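Long-range contact in carbohydrate deacetylase Agd3 (PDB 6NWZ), which probably removes N-acetyl groups from the fungal exopolysaccharide galactosaminogalactan, a step required for biofilm formation by Aspergillus fumigatus: residues I281-M292 with Y567-V578. Residues are numbered along the deposited sequence; the frame is centred on the assembly and turned at random.
Sequences ISAWVPTINAKM and YSIFQAWVETIV
Trp284 is a knob in a hole formed by Phe570, Gln571, Val574 and Glu575. With CG anti to the backbone N (chi1 166°), the ring is carried across to helix 569-584. Gln571 covers one face: its CG sits 3.8 Å from the centroid of the Trp284 six-membered ring, a CH-pi contact, while its amide stands nearly upright to the indole, with Gln571 NE2 above Trp284 CG. Ile288 CG2 lies over the opposite face. At the far edge, Val574 CG1 is 3.6 Å from Trp284 CH2. Trp284 NE1 donates to the anti lone pair of Glu575 OE2 (2.9 Å). A bend at chi2 (-75°) brings the Glu575 carboxylate round, and its OE1 forms a salt bridge with Lys291 NZ (2.8 Å) and accepts a hydrogen bond from Gln579 NE2, so three donors grip the buried group. Met292 CE packs on Val578 CG2 at 3.6 Å. In the capping box, Ser568 OG accepts from Gln571 N, while Ser568 N and OG donate to Gln571 OE1, holding the amide upright over Trp284. The helix segments run nearly parallel (8°) within the deacetylase domain, where Phe570 packs on Thr252 and Ile254 of strand 252-257, which carries the zinc ligands Asp255 and Asp256.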
loop_
_atom_site.group_PDB
_atom_site.type_symbol
_atom_site.label_atom_id
_atom_site.label_comp_id
_atom_site.label_asym_id
_atom_site.label_seq_id
_atom_site.Cartn_x
_atom_site.Cartn_y
_atom_site.Cartn_z
ATOM N N ILE A 281 2.444 -21.208 -13.553
ATOM C CA ILE A 281 2.711 -20.040 -12.723
ATOM C C ILE A 281 4.204 -19.731 -12.695
ATOM O O ILE A 281 4.610 -18.565 -12.769
ATOM C CB ILE A 281 2.148 -20.255 -11.307
ATOM C CG1 ILE A 281 0.657 -20.599 -11.372
ATOM C CG2 ILE A 281 2.399 -19.027 -10.448
ATOM C CD1 ILE A 281 -0.215 -19.471 -11.882
ATOM N N SER A 282 5.045 -20.764 -12.592
ATOM C CA SER A 282 6.488 -20.546 -12.551
ATOM C C SER A 282 6.977 -19.880 -13.828
ATOM O O SER A 282 7.742 -18.910 -13.784
ATOM C CB SER A 282 7.218 -21.872 -12.334
ATOM O OG SER A 282 6.846 -22.466 -11.106
ATOM N N ALA A 283 6.544 -20.393 -14.982
ATOM C CA ALA A 283 6.977 -19.823 -16.252
ATOM C C ALA A 283 6.497 -18.389 -16.412
ATOM O O ALA A 283 7.118 -17.601 -17.134
ATOM C CB ALA A 283 6.473 -20.686 -17.405
ATOM N N TRP A 284 5.412 -18.028 -15.730
ATOM C CA TRP A 284 4.808 -16.713 -15.883
ATOM C C TRP A 284 5.456 -15.657 -14.997
ATOM O O TRP A 284 5.338 -14.464 -15.298
ATOM C CB TRP A 284 3.306 -16.810 -15.595
ATOM C CG TRP A 284 2.614 -15.504 -15.389
ATOM C CD1 TRP A 284 2.113 -14.677 -16.352
ATOM C CD2 TRP A 284 2.325 -14.880 -14.133
ATOM N NE1 TRP A 284 1.536 -13.569 -15.770
ATOM C CE2 TRP A 284 1.654 -13.672 -14.409
ATOM C CE3 TRP A 284 2.575 -15.225 -12.801
ATOM C CZ2 TRP A 284 1.229 -12.810 -13.404
ATOM C CZ3 TRP A 284 2.152 -14.368 -11.806
ATOM C CH2 TRP A 284 1.486 -13.174 -12.112
ATOM N N VAL A 285 6.151 -16.060 -13.931
ATOM C CA VAL A 285 6.752 -15.076 -13.026
ATOM C C VAL A 285 7.811 -14.229 -13.725
ATOM O O VAL A 285 7.749 -12.994 -13.614
ATOM C CB VAL A 285 7.268 -15.771 -11.753
ATOM C CG1 VAL A 285 8.085 -14.806 -10.911
ATOM C CG2 VAL A 285 6.096 -16.301 -10.945
ATOM N N PRO A 286 8.780 -14.795 -14.459
ATOM C CA PRO A 286 9.693 -13.923 -15.218
ATOM C C PRO A 286 8.993 -13.101 -16.284
ATOM O O PRO A 286 9.448 -11.995 -16.603
ATOM C CB PRO A 286 10.699 -14.909 -15.831
ATOM C CG PRO A 286 10.039 -16.237 -15.768
ATOM C CD PRO A 286 9.194 -16.206 -14.541
ATOM N N THR A 287 7.885 -13.603 -16.835
ATOM C CA THR A 287 7.157 -12.857 -17.856
ATOM C C THR A 287 6.594 -11.557 -17.296
ATOM O O THR A 287 6.733 -10.491 -17.909
ATOM C CB THR A 287 6.033 -13.720 -18.427
ATOM O OG1 THR A 287 6.590 -14.893 -19.033
ATOM C CG2 THR A 287 5.234 -12.938 -19.458
ATOM N N ILE A 288 5.943 -11.626 -16.132
ATOM C CA ILE A 288 5.359 -10.427 -15.541
ATOM C C ILE A 288 6.447 -9.528 -14.963
ATOM O O ILE A 288 6.288 -8.302 -14.915
ATOM C CB ILE A 288 4.297 -10.808 -14.486
ATOM C CG1 ILE A 288 3.478 -9.586 -14.066
ATOM C CG2 ILE A 288 4.937 -11.463 -13.266
ATOM C CD1 ILE A 288 2.663 -8.983 -15.183
ATOM N N ASN A 289 7.576 -10.107 -14.540
ATOM C CA ASN A 289 8.688 -9.286 -14.069
ATOM C C ASN A 289 9.220 -8.387 -15.176
ATOM O O ASN A 289 9.502 -7.207 -14.944
ATOM C CB ASN A 289 9.803 -10.172 -13.513
ATOM C CG ASN A 289 9.625 -10.473 -12.036
ATOM O OD1 ASN A 289 10.137 -9.755 -11.176
ATOM N ND2 ASN A 289 8.886 -11.535 -11.734
ATOM N N ALA A 290 9.354 -8.923 -16.391
ATOM C CA ALA A 290 9.838 -8.129 -17.513
ATOM C C ALA A 290 8.837 -7.075 -17.978
ATOM O O ALA A 290 9.171 -6.281 -18.864
ATOM C CB ALA A 290 10.204 -9.046 -18.680
ATOM N N LYS A 291 7.626 -7.053 -17.426
ATOM C CA LYS A 291 6.667 -5.999 -17.732
ATOM C C LYS A 291 6.775 -4.813 -16.784
ATOM O O LYS A 291 6.126 -3.789 -17.016
ATOM C CB LYS A 291 5.236 -6.546 -17.685
ATOM C CG LYS A 291 4.952 -7.623 -18.710
ATOM C CD LYS A 291 3.468 -7.942 -18.769
ATOM C CE LYS A 291 3.184 -8.947 -19.872
ATOM N NZ LYS A 291 1.729 -9.215 -20.038
ATOM N N MET A 292 7.566 -4.926 -15.730
ATOM C CA MET A 292 7.628 -3.895 -14.712
ATOM C C MET A 292 8.763 -2.927 -15.006
ATOM O O MET A 292 9.694 -3.233 -15.752
ATOM C CB MET A 292 7.810 -4.527 -13.336
ATOM C CG MET A 292 6.835 -5.645 -13.083
ATOM S SD MET A 292 7.003 -6.356 -11.445
ATOM C CE MET A 292 5.430 -7.207 -11.330
ATOM N N TYR A 567 -4.619 -17.647 -18.823
ATOM C CA TYR A 567 -4.442 -16.968 -17.545
ATOM C C TYR A 567 -5.337 -17.567 -16.466
ATOM O O TYR A 567 -6.530 -17.795 -16.683
ATOM C CB TYR A 567 -4.775 -15.483 -17.685
ATOM C CG TYR A 567 -3.773 -14.650 -18.450
ATOM C CD1 TYR A 567 -2.477 -14.485 -17.982
ATOM C CD2 TYR A 567 -4.133 -14.006 -19.628
ATOM C CE1 TYR A 567 -1.562 -13.710 -18.672
ATOM C CE2 TYR A 567 -3.225 -13.226 -20.325
ATOM C CZ TYR A 567 -1.941 -13.082 -19.842
ATOM O OH TYR A 567 -1.029 -12.309 -20.526
ATOM N N SER A 568 -4.762 -17.796 -15.288
ATOM C CA SER A 568 -5.580 -18.027 -14.106
ATOM C C SER A 568 -6.228 -16.715 -13.665
ATOM O O SER A 568 -5.832 -15.626 -14.090
ATOM C CB SER A 568 -4.739 -18.598 -12.966
ATOM O OG SER A 568 -3.822 -17.630 -12.481
ATOM N N ILE A 569 -7.238 -16.824 -12.798
ATOM C CA ILE A 569 -7.871 -15.612 -12.287
ATOM C C ILE A 569 -6.883 -14.815 -11.443
ATOM O O ILE A 569 -6.968 -13.582 -11.372
ATOM C CB ILE A 569 -9.154 -15.943 -11.501
ATOM C CG1 ILE A 569 -8.870 -16.944 -10.384
ATOM C CG2 ILE A 569 -10.231 -16.474 -12.430
ATOM C CD1 ILE A 569 -10.104 -17.314 -9.588
ATOM N N PHE A 570 -5.926 -15.491 -10.806
ATOM C CA PHE A 570 -4.883 -14.783 -10.073
ATOM C C PHE A 570 -3.965 -14.026 -11.024
ATOM O O PHE A 570 -3.681 -12.841 -10.816
ATOM C CB PHE A 570 -4.083 -15.765 -9.216
ATOM C CG PHE A 570 -2.805 -15.191 -8.682
ATOM C CD1 PHE A 570 -2.819 -14.331 -7.597
ATOM C CD2 PHE A 570 -1.590 -15.503 -9.269
ATOM C CE1 PHE A 570 -1.643 -13.796 -7.106
ATOM C CE2 PHE A 570 -0.411 -14.973 -8.780
ATOM C CZ PHE A 570 -0.437 -14.119 -7.700
ATOM N N GLN A 571 -3.490 -14.693 -12.078
ATOM C CA GLN A 571 -2.626 -14.021 -13.044
ATOM C C GLN A 571 -3.345 -12.861 -13.724
ATOM O O GLN A 571 -2.757 -11.792 -13.928
ATOM C CB GLN A 571 -2.123 -15.026 -14.078
ATOM C CG GLN A 571 -1.213 -16.090 -13.491
ATOM C CD GLN A 571 -1.004 -17.253 -14.436
ATOM O OE1 GLN A 571 -1.838 -18.155 -14.520
ATOM N NE2 GLN A 571 0.109 -17.237 -15.159
ATOM N N ALA A 572 -4.621 -13.047 -14.077
ATOM C CA ALA A 572 -5.373 -11.968 -14.711
ATOM C C ALA A 572 -5.463 -10.743 -13.815
ATOM O O ALA A 572 -5.477 -9.608 -14.309
ATOM C CB ALA A 572 -6.777 -12.448 -15.085
ATOM N N TRP A 573 -5.532 -10.947 -12.500
ATOM C CA TRP A 573 -5.557 -9.815 -11.583
ATOM C C TRP A 573 -4.205 -9.114 -11.557
ATOM O O TRP A 573 -4.128 -7.886 -11.677
ATOM C CB TRP A 573 -5.963 -10.288 -10.183
ATOM C CG TRP A 573 -6.091 -9.179 -9.166
ATOM C CD1 TRP A 573 -7.227 -8.496 -8.837
ATOM C CD2 TRP A 573 -5.046 -8.634 -8.347
ATOM N NE1 TRP A 573 -6.956 -7.561 -7.869
ATOM C CE2 TRP A 573 -5.625 -7.624 -7.550
ATOM C CE3 TRP A 573 -3.680 -8.899 -8.211
ATOM C CZ2 TRP A 573 -4.885 -6.880 -6.631
ATOM C CZ3 TRP A 573 -2.947 -8.160 -7.294
ATOM C CH2 TRP A 573 -3.551 -7.161 -6.518
ATOM N N VAL A 574 -3.124 -9.886 -11.422
ATOM C CA VAL A 574 -1.788 -9.298 -11.383
ATOM C C VAL A 574 -1.473 -8.598 -12.701
ATOM O O VAL A 574 -0.928 -7.490 -12.714
ATOM C CB VAL A 574 -0.743 -10.377 -11.036
ATOM C CG1 VAL A 574 0.669 -9.796 -11.055
ATOM C CG2 VAL A 574 -1.053 -10.987 -9.676
ATOM N N GLU A 575 -1.820 -9.223 -13.828
ATOM C CA GLU A 575 -1.617 -8.574 -15.121
ATOM C C GLU A 575 -2.343 -7.236 -15.182
ATOM O O GLU A 575 -1.787 -6.234 -15.647
ATOM C CB GLU A 575 -2.080 -9.492 -16.254
ATOM C CG GLU A 575 -1.171 -10.688 -16.497
ATOM C CD GLU A 575 0.117 -10.315 -17.209
ATOM O OE1 GLU A 575 0.220 -9.170 -17.694
ATOM O OE2 GLU A 575 1.025 -11.170 -17.287
ATOM N N THR A 576 -3.590 -7.196 -14.709
ATOM C CA THR A 576 -4.347 -5.950 -14.726
ATOM C C THR A 576 -3.684 -4.894 -13.853
ATOM O O THR A 576 -3.545 -3.734 -14.257
ATOM C CB THR A 576 -5.780 -6.211 -14.264
ATOM O OG1 THR A 576 -6.435 -7.061 -15.214
ATOM C CG2 THR A 576 -6.554 -4.903 -14.107
ATOM N N ILE A 577 -3.244 -5.289 -12.660
ATOM C CA ILE A 577 -2.715 -4.325 -11.703
ATOM C C ILE A 577 -1.339 -3.830 -12.140
ATOM O O ILE A 577 -1.065 -2.623 -12.119
ATOM C CB ILE A 577 -2.693 -4.950 -10.296
ATOM C CG1 ILE A 577 -3.986 -4.616 -9.549
ATOM C CG2 ILE A 577 -1.480 -4.500 -9.502
ATOM C CD1 ILE A 577 -5.255 -5.102 -10.230
ATOM N N VAL A 578 -0.464 -4.744 -12.570
ATOM C CA VAL A 578 0.902 -4.367 -12.923
ATOM C C VAL A 578 0.918 -3.472 -14.155
ATOM O O VAL A 578 1.635 -2.465 -14.199
ATOM C CB VAL A 578 1.767 -5.621 -13.135
ATOM C CG1 VAL A 578 3.112 -5.233 -13.729
ATOM C CG2 VAL A 578 1.948 -6.381 -11.822
#